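Local coordinates for protein glucose-6-phosphate isomerase (Thermus thermophilus, PDB 1ZZG) that probably catalyses the reversible isomerization of glucose 6-phosphate to fructose 6-phosphate, a shared step of glycolysis and gluconeogenesis, at residues A177-P181 / S192-L197; L308-E314 / R360-L366; D319-P323 / L334-F340. All blocks are in the same frame, centred on the assembly; numbering follows the deposited sequence.

In the fold
The three contacts illustrate how one chain combines two helix-flanked beta sheets with a dimer-facing loop. Contact 1 comes first along the chain and packs helix 193-201 onto edge strand 176-179 of the parallel five-stranded sheet. Contact 2 lies across the chain's centre, about 30 Å from contact 1 between centres, and pairs two strands of the mixed sheet. Contact 3, about 40 Å from contact 1 and about 23 Å from contact 2 between centres, belongs to the connection between those two strands, where a loop leads into helix 339-356. The Phe340 ring packs on Pro313 and Glu314, joining contacts 2 and 3. Contact 3 alone meets the second subunit, so the crossover contributes to the dimer.

Contact 1: A177-P181 / S192-L197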
ATOM      1  N   ALA A 177     -10.486 -27.182 -11.427  1.00 29.29           N
ATOM      2  CA  ALA A 177      -9.135 -26.763 -11.095  1.00 29.05           C
ATOM      3  C   ALA A 177      -8.406 -26.216 -12.307  1.00 29.51           C
ATOM      4  O   ALA A 177      -8.558 -26.712 -13.427  1.00 28.72           O
ATOM      5  CB  ALA A 177      -8.361 -27.929 -10.493  1.00 29.41           C
ATOM      6  N   PHE A 178      -7.631 -25.170 -12.070  1.00 27.20           N
ATOM      7  CA  PHE A 178      -6.849 -24.540 -13.112  1.00 26.12           C
ATOM      8  C   PHE A 178      -5.398 -24.747 -12.726  1.00 24.34           C
ATOM      9  O   PHE A 178      -5.082 -24.916 -11.550  1.00 24.24           O
ATOM     10  CB  PHE A 178      -7.199 -23.056 -13.204  1.00 25.14           C
ATOM     11  CG  PHE A 178      -8.514 -22.793 -13.880  1.00 25.93           C
ATOM     12  CD1 PHE A 178      -8.616 -22.833 -15.267  1.00 26.90           C
ATOM     13  CD2 PHE A 178      -9.650 -22.507 -13.131  1.00 26.84           C
ATOM     14  CE1 PHE A 178      -9.828 -22.588 -15.901  1.00 27.10           C
ATOM     15  CE2 PHE A 178     -10.870 -22.260 -13.750  1.00 26.87           C
ATOM     16  CZ  PHE A 178     -10.960 -22.298 -15.139  1.00 28.77           C
ATOM     17  N   ALA A 179      -4.518 -24.724 -13.719  1.00 24.47           N
ATOM     18  CA  ALA A 179      -3.114 -24.977 -13.471  1.00 24.13           C
ATOM     19  C   ALA A 179      -2.149 -23.807 -13.535  1.00 24.52           C
ATOM     20  O   ALA A 179      -2.252 -22.932 -14.393  1.00 23.81           O
ATOM     21  CB  ALA A 179      -2.628 -26.068 -14.424  1.00 24.83           C
ATOM     22  N   ILE A 180      -1.213 -23.803 -12.595  1.00 24.31           N
ATOM     23  CA  ILE A 180      -0.145 -22.823 -12.590  1.00 23.98           C
ATOM     24  C   ILE A 180       0.965 -23.696 -13.175  1.00 24.72           C
ATOM     25  O   ILE A 180       1.349 -24.709 -12.578  1.00 24.35           O
ATOM     26  CB  ILE A 180       0.257 -22.385 -11.172  1.00 24.51           C
ATOM     27  CG1 ILE A 180      -0.878 -21.586 -10.531  1.00 24.64           C
ATOM     28  CG2 ILE A 180       1.534 -21.539 -11.234  1.00 25.56           C
ATOM     29  CD1 ILE A 180      -0.603 -21.191  -9.080  1.00 20.75           C
ATOM     30  N   PRO A 181       1.467 -23.342 -14.368  1.00 24.73           N
ATOM     31  CA  PRO A 181       2.529 -24.126 -15.005  1.00 25.60           C
ATOM     32  C   PRO A 181       3.721 -24.382 -14.087  1.00 25.26           C
ATOM     33  O   PRO A 181       4.143 -23.510 -13.329  1.00 24.79           O
ATOM     34  CB  PRO A 181       2.910 -23.279 -16.216  1.00 25.20           C
ATOM     35  CG  PRO A 181       1.639 -22.568 -16.545  1.00 24.01           C
ATOM     36  CD  PRO A 181       1.117 -22.169 -15.187  1.00 24.12           C
ATOM     37  N   SER A 192      -1.144 -16.221 -15.666  1.00 23.13           N
ATOM     38  CA  SER A 192      -1.582 -17.612 -15.722  1.00 23.24           C
ATOM     39  C   SER A 192      -3.012 -17.530 -15.169  1.00 23.74           C
ATOM     40  O   SER A 192      -3.525 -16.429 -14.949  1.00 22.34           O
ATOM     41  CB  SER A 192      -0.710 -18.499 -14.823  1.00 23.37           C
ATOM     42  OG  SER A 192      -0.999 -18.308 -13.449  1.00 22.03           O
ATOM     43  N   PRO A 193      -3.686 -18.674 -14.961  1.00 23.75           N
ATOM     44  CA  PRO A 193      -5.049 -18.574 -14.427  1.00 23.78           C
ATOM     45  C   PRO A 193      -5.112 -17.811 -13.094  1.00 23.81           C
ATOM     46  O   PRO A 193      -6.181 -17.335 -12.703  1.00 24.66           O
ATOM     47  CB  PRO A 193      -5.477 -20.033 -14.301  1.00 21.62           C
ATOM     48  CG  PRO A 193      -4.776 -20.672 -15.476  1.00 21.98           C
ATOM     49  CD  PRO A 193      -3.390 -20.053 -15.391  1.00 22.60           C
ATOM     50  N   VAL A 194      -3.972 -17.697 -12.410  1.00 23.09           N
ATOM     51  CA  VAL A 194      -3.898 -16.971 -11.139  1.00 22.18           C
ATOM     52  C   VAL A 194      -4.576 -15.613 -11.312  1.00 22.95           C
ATOM     53  O   VAL A 194      -5.377 -15.196 -10.480  1.00 22.46           O
ATOM     54  CB  VAL A 194      -2.432 -16.728 -10.697  1.00 21.76           C
ATOM     55  CG1 VAL A 194      -2.390 -15.748  -9.527  1.00 20.27           C
ATOM     56  CG2 VAL A 194      -1.782 -18.041 -10.298  1.00 21.99           C
ATOM     57  N   GLY A 195      -4.247 -14.930 -12.404  1.00 21.93           N
ATOM     58  CA  GLY A 195      -4.850 -13.636 -12.669  1.00 21.81           C
ATOM     59  C   GLY A 195      -5.992 -13.704 -13.674  1.00 22.95           C
ATOM     60  O   GLY A 195      -6.946 -12.934 -13.584  1.00 24.10           O
ATOM     61  N   LEU A 196      -5.911 -14.629 -14.628  1.00 21.64           N
ATOM     62  CA  LEU A 196      -6.953 -14.737 -15.649  1.00 22.46           C
ATOM     63  C   LEU A 196      -8.326 -15.112 -15.103  1.00 22.09           C
ATOM     64  O   LEU A 196      -9.333 -14.535 -15.522  1.00 22.46           O
ATOM     65  CB  LEU A 196      -6.544 -15.736 -16.731  1.00 22.03           C
ATOM     66  CG  LEU A 196      -5.252 -15.355 -17.458  1.00 23.03           C
ATOM     67  CD1 LEU A 196      -4.937 -16.402 -18.502  1.00 23.62           C
ATOM     68  CD2 LEU A 196      -5.395 -13.971 -18.083  1.00 21.55           C
ATOM     69  N   LEU A 197      -8.372 -16.059 -14.170  1.00 22.15           N
ATOM     70  CA  LEU A 197      -9.649 -16.482 -13.604  1.00 23.55           C
ATOM     71  C   LEU A 197     -10.382 -15.318 -12.923  1.00 24.28           C
ATOM     72  O   LEU A 197     -11.518 -15.004 -13.277  1.00 25.18           O
ATOM     73  CB  LEU A 197      -9.450 -17.637 -12.614  1.00 24.13           C
ATOM     74  CG  LEU A 197     -10.763 -18.195 -12.046  1.00 23.78           C
ATOM     75  CD1 LEU A 197     -11.668 -18.661 -13.195  1.00 22.66           C
ATOM     76  CD2 LEU A 197     -10.468 -19.345 -11.095  1.00 23.99           C
TER
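The Phe178 ring meets helix 193-201 along one side, where both methyls of Leu197 reach it, CD1 obliquely: Leu197 CD1 is 3.7 Å from Phe178 CE2, and Leu197 CD2 is 3.8 Å from Phe178 CD2. The two side chains cross at about a right angle, so the two methyls sit side by side along the CD2-CE2 bond, both from the helix side. Pro193 works at the root of the same aromatic, its CB also oblique to the ring and 3.6 Å from Phe178 CB. Leu197 extends its CG opposite the backbone N (chi1 -176°), which carries its methyls to the ring one helical turn beyond Pro193. Outside the pair, Val56 of helix 52-61 and Val156 of strand 155-159 also touch Phe178, and Lys176 makes a cation-pi contact with it.

Further along, Ile180 CD1 lies 3.6 Å from Val194 CG2, and the Ala179 carbonyl O rests 3.3 Å from Pro193 CD. Ser192 is the N-cap and takes the first N-H groups of the helix, Val194 N on OG at 3.2 Å and Gly195 N and Leu196 N on O; its OG also bonds to the carbonyl of Ser189.

No hydrogen bond passes between the segments. The backbones of Phe178 and Ile180 hydrogen-bond to strand 155-159. What joins helix to edge strand is therefore apolar packing, governed by shape and burial and not by directional bonds.

Contact 2: L308-E314 / R360-L366; sequences LALVIPE and RVYALFL
Ala309 and Tyr362 make the tightest side-chain meeting of these two parallel strands: the alanine CB is 3.3 Å from Tyr362 CZ, while Ala309 CA sits over the centre of one ring face. Tyr362 CG stands between its backbone N and carbonyl carbon (chi1 66°), a torsion that folds the ring back over the neighbouring strand. On the same side of the sheet, Val311 CG1 touches Leu366 CD1 at 3.7 Å. On the side bearing Leu308 and Leu310, Ile312 and Phe365 run side by side, with Ile312 CB 3.8 Å from Phe365 CE1, and Glu314 CG lies 3.8 Å from Phe365 CD1 as the acidic chain crosses the aromatic at about a right angle.

Beneath these side chains runs the ladder that sets their register. Leu308 N, Leu310 N and Ile312 N donate to the O atoms of Arg360, Tyr362 and Leu364, and Tyr362 N, Leu364 N and Leu366 N answer to the O atoms of Leu308, Leu310 and Ile312. A weak bond from Glu314 N to Leu366 O, 2.8 Å, ends the series.

Farther out, strand 3-5 hydrogen-bonds Ala363 through Asp5 and sets Leu4 against Tyr362 and Leu364, and helix 339-356 packs on Leu310, Ile312 and Phe365. Arg3 makes a cation-pi contact with Phe365. The ladder, with the bonds from Ala309 and Val311 to strand 244-249, ties up backbone N-H and C=O groups inside the sheet, while mostly apolar side chains line both faces; at the ends Glu314 is salt-bridged to Arg3 and Arg360 hydrogen-bonds His239.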
ATOM      1  N   LEU A 308      14.270   6.747  -9.161  1.00 24.51           N
ATOM      2  CA  LEU A 308      12.820   6.757  -9.209  1.00 26.00           C
ATOM      3  C   LEU A 308      12.249   6.565 -10.602  1.00 25.55           C
ATOM      4  O   LEU A 308      12.664   7.217 -11.560  1.00 25.90           O
ATOM      5  CB  LEU A 308      12.267   8.062  -8.624  1.00 25.63           C
ATOM      6  CG  LEU A 308      12.659   8.421  -7.188  1.00 27.38           C
ATOM      7  CD1 LEU A 308      13.919   9.280  -7.190  1.00 25.09           C
ATOM      8  CD2 LEU A 308      11.521   9.186  -6.529  1.00 25.15           C
ATOM      9  N   ALA A 309      11.284   5.663 -10.693  1.00 25.43           N
ATOM     10  CA  ALA A 309      10.613   5.386 -11.943  1.00 24.84           C
ATOM     11  C   ALA A 309       9.163   5.821 -11.778  1.00 24.91           C
ATOM     12  O   ALA A 309       8.486   5.418 -10.827  1.00 24.59           O
ATOM     13  CB  ALA A 309      10.683   3.900 -12.263  1.00 25.88           C
ATOM     14  N   LEU A 310       8.700   6.663 -12.694  1.00 23.87           N
ATOM     15  CA  LEU A 310       7.330   7.147 -12.671  1.00 25.43           C
ATOM     16  C   LEU A 310       6.553   6.591 -13.857  1.00 26.26           C
ATOM     17  O   LEU A 310       6.940   6.773 -15.011  1.00 27.48           O
ATOM     18  CB  LEU A 310       7.290   8.683 -12.706  1.00 25.44           C
ATOM     19  CG  LEU A 310       7.200   9.449 -11.381  1.00 26.26           C
ATOM     20  CD1 LEU A 310       8.412   9.160 -10.514  1.00 25.43           C
ATOM     21  CD2 LEU A 310       7.096  10.937 -11.669  1.00 27.95           C
ATOM     22  N   VAL A 311       5.458   5.903 -13.563  1.00 26.21           N
ATOM     23  CA  VAL A 311       4.606   5.326 -14.591  1.00 24.55           C
ATOM     24  C   VAL A 311       3.473   6.316 -14.805  1.00 26.15           C
ATOM     25  O   VAL A 311       2.683   6.568 -13.890  1.00 25.87           O
ATOM     26  CB  VAL A 311       4.044   3.974 -14.124  1.00 23.68           C
ATOM     27  CG1 VAL A 311       3.121   3.386 -15.189  1.00 24.31           C
ATOM     28  CG2 VAL A 311       5.194   3.035 -13.821  1.00 22.12           C
ATOM     29  N   ILE A 312       3.391   6.870 -16.012  1.00 25.83           N
ATOM     30  CA  ILE A 312       2.383   7.880 -16.325  1.00 26.17           C
ATOM     31  C   ILE A 312       1.511   7.583 -17.542  1.00 26.77           C
ATOM     32  O   ILE A 312       2.021   7.343 -18.637  1.00 28.35           O
ATOM     33  CB  ILE A 312       3.064   9.242 -16.580  1.00 27.16           C
ATOM     34  CG1 ILE A 312       3.981   9.592 -15.408  1.00 27.66           C
ATOM     35  CG2 ILE A 312       2.011  10.310 -16.838  1.00 25.72           C
ATOM     36  CD1 ILE A 312       4.898  10.766 -15.683  1.00 26.21           C
ATOM     37  N   PRO A 313       0.178   7.605 -17.368  1.00 27.35           N
ATOM     38  CA  PRO A 313      -0.731   7.345 -18.486  1.00 27.45           C
ATOM     39  C   PRO A 313      -0.790   8.606 -19.352  1.00 28.93           C
ATOM     40  O   PRO A 313      -0.583   9.711 -18.852  1.00 28.73           O
ATOM     41  CB  PRO A 313      -2.052   7.057 -17.784  1.00 28.10           C
ATOM     42  CG  PRO A 313      -1.986   7.973 -16.603  1.00 28.55           C
ATOM     43  CD  PRO A 313      -0.573   7.757 -16.109  1.00 26.39           C
ATOM     44  N   GLU A 314      -1.062   8.456 -20.641  1.00 29.04           N
ATOM     45  CA  GLU A 314      -1.122   9.627 -21.510  1.00 30.44           C
ATOM     46  C   GLU A 314      -2.529  10.006 -21.944  1.00 30.94           C
ATOM     47  O   GLU A 314      -2.734  11.064 -22.537  1.00 31.15           O
ATOM     48  CB  GLU A 314      -0.244   9.414 -22.741  1.00 31.46           C
ATOM     49  CG  GLU A 314       1.224   9.283 -22.400  1.00 34.21           C
ATOM     50  CD  GLU A 314       2.113   9.322 -23.623  1.00 35.47           C
ATOM     51  OE1 GLU A 314       1.978   8.434 -24.490  1.00 40.19           O
ATOM     52  OE2 GLU A 314       2.948  10.243 -23.712  1.00 36.32           O
ATOM     53  N   ARG A 360      17.855  10.909  -9.406  1.00 27.43           N
ATOM     54  CA  ARG A 360      17.939  10.171 -10.655  1.00 28.14           C
ATOM     55  C   ARG A 360      16.530   9.635 -10.901  1.00 28.14           C
ATOM     56  O   ARG A 360      16.049   8.764 -10.172  1.00 24.91           O
ATOM     57  CB  ARG A 360      18.952   9.027 -10.534  1.00 28.73           C
ATOM     58  CG  ARG A 360      20.415   9.481 -10.623  1.00 32.48           C
ATOM     59  CD  ARG A 360      20.689  10.076 -12.003  1.00 35.59           C
ATOM     60  NE  ARG A 360      22.060  10.547 -12.194  1.00 36.53           N
ATOM     61  CZ  ARG A 360      23.111   9.763 -12.404  1.00 36.71           C
ATOM     62  NH1 ARG A 360      22.971   8.446 -12.454  1.00 35.09           N
ATOM     63  NH2 ARG A 360      24.310  10.306 -12.571  1.00 39.53           N
ATOM     64  N   VAL A 361      15.870  10.169 -11.925  1.00 27.21           N
ATOM     65  CA  VAL A 361      14.508   9.769 -12.242  1.00 27.16           C
ATOM     66  C   VAL A 361      14.256   9.622 -13.739  1.00 28.31           C
ATOM     67  O   VAL A 361      14.873  10.304 -14.556  1.00 28.21           O
ATOM     68  CB  VAL A 361      13.499  10.798 -11.671  1.00 28.13           C
ATOM     69  CG1 VAL A 361      13.748  12.173 -12.291  1.00 27.55           C
ATOM     70  CG2 VAL A 361      12.070  10.338 -11.938  1.00 27.68           C
ATOM     71  N   TYR A 362      13.345   8.718 -14.083  1.00 25.90           N
ATOM     72  CA  TYR A 362      12.964   8.471 -15.465  1.00 27.21           C
ATOM     73  C   TYR A 362      11.489   8.115 -15.457  1.00 27.86           C
ATOM     74  O   TYR A 362      10.910   7.869 -14.395  1.00 28.77           O
ATOM     75  CB  TYR A 362      13.796   7.327 -16.069  1.00 26.89           C
ATOM     76  CG  TYR A 362      13.574   5.959 -15.455  1.00 25.10           C
ATOM     77  CD1 TYR A 362      12.606   5.092 -15.962  1.00 26.22           C
ATOM     78  CD2 TYR A 362      14.351   5.522 -14.381  1.00 24.97           C
ATOM     79  CE1 TYR A 362      12.421   3.820 -15.419  1.00 25.02           C
ATOM     80  CE2 TYR A 362      14.176   4.252 -13.829  1.00 23.16           C
ATOM     81  CZ  TYR A 362      13.212   3.410 -14.354  1.00 25.99           C
ATOM     82  OH  TYR A 362      13.059   2.156 -13.836  1.00 25.00           O
ATOM     83  N   ALA A 363      10.873   8.089 -16.630  1.00 26.43           N
ATOM     84  CA  ALA A 363       9.457   7.785 -16.700  1.00 27.19           C
ATOM     85  C   ALA A 363       9.107   6.769 -17.763  1.00 27.16           C
ATOM     86  O   ALA A 363       9.766   6.677 -18.798  1.00 27.53           O
ATOM     87  CB  ALA A 363       8.660   9.070 -16.942  1.00 26.31           C
ATOM     88  N   LEU A 364       8.062   6.002 -17.483  1.00 26.89           N
ATOM     89  CA  LEU A 364       7.550   5.012 -18.412  1.00 26.80           C
ATOM     90  C   LEU A 364       6.131   5.459 -18.712  1.00 26.52           C
ATOM     91  O   LEU A 364       5.284   5.510 -17.821  1.00 26.60           O
ATOM     92  CB  LEU A 364       7.546   3.618 -17.781  1.00 28.29           C
ATOM     93  CG  LEU A 364       8.892   2.892 -17.742  1.00 29.27           C
ATOM     94  CD1 LEU A 364       8.755   1.590 -16.965  1.00 29.64           C
ATOM     95  CD2 LEU A 364       9.360   2.621 -19.161  1.00 29.79           C
ATOM     96  N   PHE A 365       5.879   5.810 -19.966  1.00 26.20           N
ATOM     97  CA  PHE A 365       4.559   6.269 -20.374  1.00 26.85           C
ATOM     98  C   PHE A 365       3.706   5.157 -20.973  1.00 28.01           C
ATOM     99  O   PHE A 365       4.184   4.345 -21.764  1.00 28.85           O
ATOM    100  CB  PHE A 365       4.695   7.418 -21.385  1.00 26.29           C
ATOM    101  CG  PHE A 365       5.171   8.709 -20.777  1.00 26.18           C
ATOM    102  CD1 PHE A 365       4.263   9.609 -20.215  1.00 26.31           C
ATOM    103  CD2 PHE A 365       6.528   9.013 -20.733  1.00 27.31           C
ATOM    104  CE1 PHE A 365       4.703  10.792 -19.618  1.00 25.83           C
ATOM    105  CE2 PHE A 365       6.981  10.197 -20.135  1.00 27.48           C
ATOM    106  CZ  PHE A 365       6.065  11.087 -19.576  1.00 26.79           C
ATOM    107  N   LEU A 366       2.441   5.128 -20.563  1.00 27.73           N
ATOM    108  CA  LEU A 366       1.460   4.171 -21.053  1.00 29.02           C
ATOM    109  C   LEU A 366       0.463   4.987 -21.863  1.00 29.21           C
ATOM    110  O   LEU A 366       0.075   6.080 -21.456  1.00 29.93           O
ATOM    111  CB  LEU A 366       0.705   3.510 -19.894  1.00 32.22           C
ATOM    112  CG  LEU A 366       1.287   2.297 -19.171  1.00 35.45           C
ATOM    113  CD1 LEU A 366       2.728   2.550 -18.779  1.00 36.32           C
ATOM    114  CD2 LEU A 366       0.426   2.010 -17.946  1.00 36.51           C
TER

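Contact 3: D319-P323 / L334-F340; sequences DVEIP and LFGKTLF
Asp319 points across to Thr338, and its side chain can be followed outward from CB. The carboxyl carbon CG comes first, 3.4 Å from Thr338 CB, the two side chains crossing at about a right angle. The carboxylate then splits its work: OD1 takes two backbone donors from opposite faces of the carboxylate plane, Phe340 N at 3.1 Å on the syn side and Val320 N on the anti side, while OD2 receives the hydroxyl proton of Thr338 OG1 at 2.7 Å, again syn but 32° out of plane. That hydroxyl, held between its own backbone N and carbonyl carbon (chi1 69°), in turn accepts from Gln341 N, capping helix 339-356. The aspartate thus positions the cap and itself binds an N-H of the first turn, where its negative charge would probably be favoured by the helix dipole.

Beyond it the two backbones run in opposite directions and are bridged once, at Glu321 and Thr338. Leu339 N donates to Val320 O, Ile322 N to Lys337 O at 2.8 Å, and Gly336 N to Ile322 O at 3.0 Å. Ile322 faces the other segment, its CB 3.6 Å from Leu334 O and its CG1 3.8 Å from Leu339 CD2, crossing that leucine at about a right angle, while Val320 CB lies alongside Leu339 CD1 at 3.7 Å. A type II turn from Leu334 to Lys337 places Gly336 at a positive phi.

The second subunit packs its Pro103 and Leu107 on Asp319 and Val320, and its Ala130 on Leu334. The arrangement is a hairpin-like loop that ends in a helix N-cap, inserted in a beta-alpha-beta crossover; its reach toward the partner is consistent with the subunit-embracing hook of phosphoglucose isomerase dimers.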
ATOM      1  N   ASP A 319     -12.945  10.773 -19.585  1.00 33.19           N
ATOM      2  CA  ASP A 319     -12.573  11.921 -18.772  1.00 33.42           C
ATOM      3  C   ASP A 319     -13.747  12.630 -18.099  1.00 34.72           C
ATOM      4  O   ASP A 319     -14.910  12.304 -18.331  1.00 35.32           O
ATOM      5  CB  ASP A 319     -11.803  12.920 -19.639  1.00 32.39           C
ATOM      6  CG  ASP A 319     -10.768  13.697 -18.857  1.00 32.12           C
ATOM      7  OD1 ASP A 319     -10.842  13.713 -17.611  1.00 31.34           O
ATOM      8  OD2 ASP A 319      -9.880  14.297 -19.489  1.00 31.13           O
ATOM      9  N   VAL A 320     -13.422  13.608 -17.262  1.00 34.58           N
ATOM     10  CA  VAL A 320     -14.426  14.381 -16.542  1.00 33.98           C
ATOM     11  C   VAL A 320     -14.036  15.846 -16.497  1.00 34.72           C
ATOM     12  O   VAL A 320     -12.945  16.194 -16.034  1.00 33.20           O
ATOM     13  CB  VAL A 320     -14.577  13.898 -15.090  1.00 34.45           C
ATOM     14  CG1 VAL A 320     -15.481  14.853 -14.318  1.00 34.75           C
ATOM     15  CG2 VAL A 320     -15.135  12.497 -15.066  1.00 32.38           C
ATOM     16  N   GLU A 321     -14.922  16.710 -16.975  1.00 36.16           N
ATOM     17  CA  GLU A 321     -14.635  18.134 -16.952  1.00 37.08           C
ATOM     18  C   GLU A 321     -14.930  18.654 -15.552  1.00 35.85           C
ATOM     19  O   GLU A 321     -15.946  18.301 -14.954  1.00 37.09           O
ATOM     20  CB  GLU A 321     -15.497  18.885 -17.973  1.00 39.90           C
ATOM     21  CG  GLU A 321     -15.096  20.347 -18.133  1.00 43.75           C
ATOM     22  CD  GLU A 321     -15.871  21.060 -19.222  1.00 47.47           C
ATOM     23  OE1 GLU A 321     -15.951  20.527 -20.351  1.00 50.79           O
ATOM     24  OE2 GLU A 321     -16.389  22.161 -18.949  1.00 48.35           O
ATOM     25  N   ILE A 322     -14.023  19.472 -15.027  1.00 34.38           N
ATOM     26  CA  ILE A 322     -14.198  20.055 -13.703  1.00 33.87           C
ATOM     27  C   ILE A 322     -15.157  21.236 -13.864  1.00 34.48           C
ATOM     28  O   ILE A 322     -14.816  22.248 -14.482  1.00 35.10           O
ATOM     29  CB  ILE A 322     -12.852  20.556 -13.129  1.00 33.31           C
ATOM     30  CG1 ILE A 322     -11.856  19.390 -13.038  1.00 31.87           C
ATOM     31  CG2 ILE A 322     -13.069  21.170 -11.747  1.00 32.30           C
ATOM     32  CD1 ILE A 322     -10.443  19.813 -12.709  1.00 30.70           C
ATOM     33  N   PRO A 323     -16.376  21.115 -13.319  1.00 35.35           N
ATOM     34  CA  PRO A 323     -17.400  22.165 -13.401  1.00 35.96           C
ATOM     35  C   PRO A 323     -17.121  23.377 -12.516  1.00 36.63           C
ATOM     36  O   PRO A 323     -16.494  23.259 -11.463  1.00 35.42           O
ATOM     37  CB  PRO A 323     -18.668  21.429 -12.991  1.00 35.52           C
ATOM     38  CG  PRO A 323     -18.161  20.493 -11.953  1.00 35.87           C
ATOM     39  CD  PRO A 323     -16.883  19.953 -12.567  1.00 34.30           C
ATOM     40  N   LEU A 334      -9.125  25.819 -12.173  1.00 35.83           N
ATOM     41  CA  LEU A 334      -9.421  24.426 -12.482  1.00 34.84           C
ATOM     42  C   LEU A 334     -10.679  24.286 -13.339  1.00 35.32           C
ATOM     43  O   LEU A 334     -10.821  23.309 -14.077  1.00 32.87           O
ATOM     44  CB  LEU A 334      -9.598  23.620 -11.191  1.00 35.01           C
ATOM     45  CG  LEU A 334      -8.365  23.427 -10.307  1.00 35.52           C
ATOM     46  CD1 LEU A 334      -8.781  22.845  -8.964  1.00 34.16           C
ATOM     47  CD2 LEU A 334      -7.368  22.516 -11.009  1.00 33.67           C
ATOM     48  N   PHE A 335     -11.590  25.255 -13.240  1.00 35.58           N
ATOM     49  CA  PHE A 335     -12.833  25.202 -14.008  1.00 37.05           C
ATOM     50  C   PHE A 335     -12.529  25.101 -15.499  1.00 37.40           C
ATOM     51  O   PHE A 335     -11.664  25.809 -16.013  1.00 37.26           O
ATOM     52  CB  PHE A 335     -13.701  26.448 -13.753  1.00 37.84           C
ATOM     53  CG  PHE A 335     -14.074  26.666 -12.305  1.00 39.12           C
ATOM     54  CD1 PHE A 335     -13.990  25.634 -11.374  1.00 40.67           C
ATOM     55  CD2 PHE A 335     -14.532  27.910 -11.879  1.00 40.69           C
ATOM     56  CE1 PHE A 335     -14.355  25.839 -10.038  1.00 41.83           C
ATOM     57  CE2 PHE A 335     -14.902  28.128 -10.544  1.00 41.26           C
ATOM     58  CZ  PHE A 335     -14.812  27.091  -9.624  1.00 41.05           C
ATOM     59  N   GLY A 336     -13.239  24.216 -16.193  1.00 38.04           N
ATOM     60  CA  GLY A 336     -13.013  24.059 -17.619  1.00 38.39           C
ATOM     61  C   GLY A 336     -12.001  22.981 -17.950  1.00 38.19           C
ATOM     62  O   GLY A 336     -12.081  22.360 -19.008  1.00 38.45           O
ATOM     63  N   LYS A 337     -11.040  22.764 -17.057  1.00 37.56           N
ATOM     64  CA  LYS A 337     -10.025  21.731 -17.259  1.00 36.96           C
ATOM     65  C   LYS A 337     -10.671  20.393 -16.920  1.00 36.19           C
ATOM     66  O   LYS A 337     -11.750  20.364 -16.330  1.00 36.49           O
ATOM     67  CB  LYS A 337      -8.832  21.951 -16.324  1.00 37.48           C
ATOM     68  CG  LYS A 337      -8.321  23.382 -16.268  1.00 40.91           C
ATOM     69  CD  LYS A 337      -7.870  23.881 -17.630  1.00 42.79           C
ATOM     70  CE  LYS A 337      -7.374  25.316 -17.541  1.00 44.44           C
ATOM     71  NZ  LYS A 337      -7.099  25.893 -18.884  1.00 47.11           N
ATOM     72  N   THR A 338     -10.014  19.291 -17.283  1.00 34.70           N
ATOM     73  CA  THR A 338     -10.540  17.957 -16.985  1.00 32.92           C
ATOM     74  C   THR A 338      -9.744  17.312 -15.845  1.00 31.17           C
ATOM     75  O   THR A 338      -8.641  17.750 -15.514  1.00 30.62           O
ATOM     76  CB  THR A 338     -10.458  17.014 -18.211  1.00 33.86           C
ATOM     77  OG1 THR A 338      -9.086  16.699 -18.486  1.00 32.11           O
ATOM     78  CG2 THR A 338     -11.081  17.671 -19.438  1.00 34.20           C
ATOM     79  N   LEU A 339     -10.312  16.272 -15.243  1.00 29.21           N
ATOM     80  CA  LEU A 339      -9.636  15.575 -14.157  1.00 29.11           C
ATOM     81  C   LEU A 339      -8.352  14.929 -14.667  1.00 28.90           C
ATOM     82  O   LEU A 339      -7.312  14.999 -14.010  1.00 29.63           O
ATOM     83  CB  LEU A 339     -10.553  14.509 -13.540  1.00 26.30           C
ATOM     84  CG  LEU A 339     -11.705  15.048 -12.680  1.00 26.89           C
ATOM     85  CD1 LEU A 339     -12.479  13.898 -12.055  1.00 24.19           C
ATOM     86  CD2 LEU A 339     -11.143  15.950 -11.595  1.00 25.13           C
ATOM     87  N   PHE A 340      -8.413  14.303 -15.839  1.00 29.85           N
ATOM     88  CA  PHE A 340      -7.211  13.676 -16.379  1.00 30.36           C
ATOM     89  C   PHE A 340      -6.162  14.741 -16.691  1.00 30.23           C
ATOM     90  O   PHE A 340      -4.964  14.527 -16.497  1.00 28.51           O
ATOM     91  CB  PHE A 340      -7.507  12.896 -17.654  1.00 32.26           C
ATOM     92  CG  PHE A 340      -6.324  12.116 -18.150  1.00 34.69           C
ATOM     93  CD1 PHE A 340      -6.037  10.856 -17.626  1.00 35.99           C
ATOM     94  CD2 PHE A 340      -5.448  12.671 -19.079  1.00 35.83           C
ATOM     95  CE1 PHE A 340      -4.895  10.161 -18.016  1.00 37.48           C
ATOM     96  CE2 PHE A 340      -4.300  11.986 -19.476  1.00 38.57           C
ATOM     97  CZ  PHE A 340      -4.024  10.728 -18.942  1.00 36.12           C
TER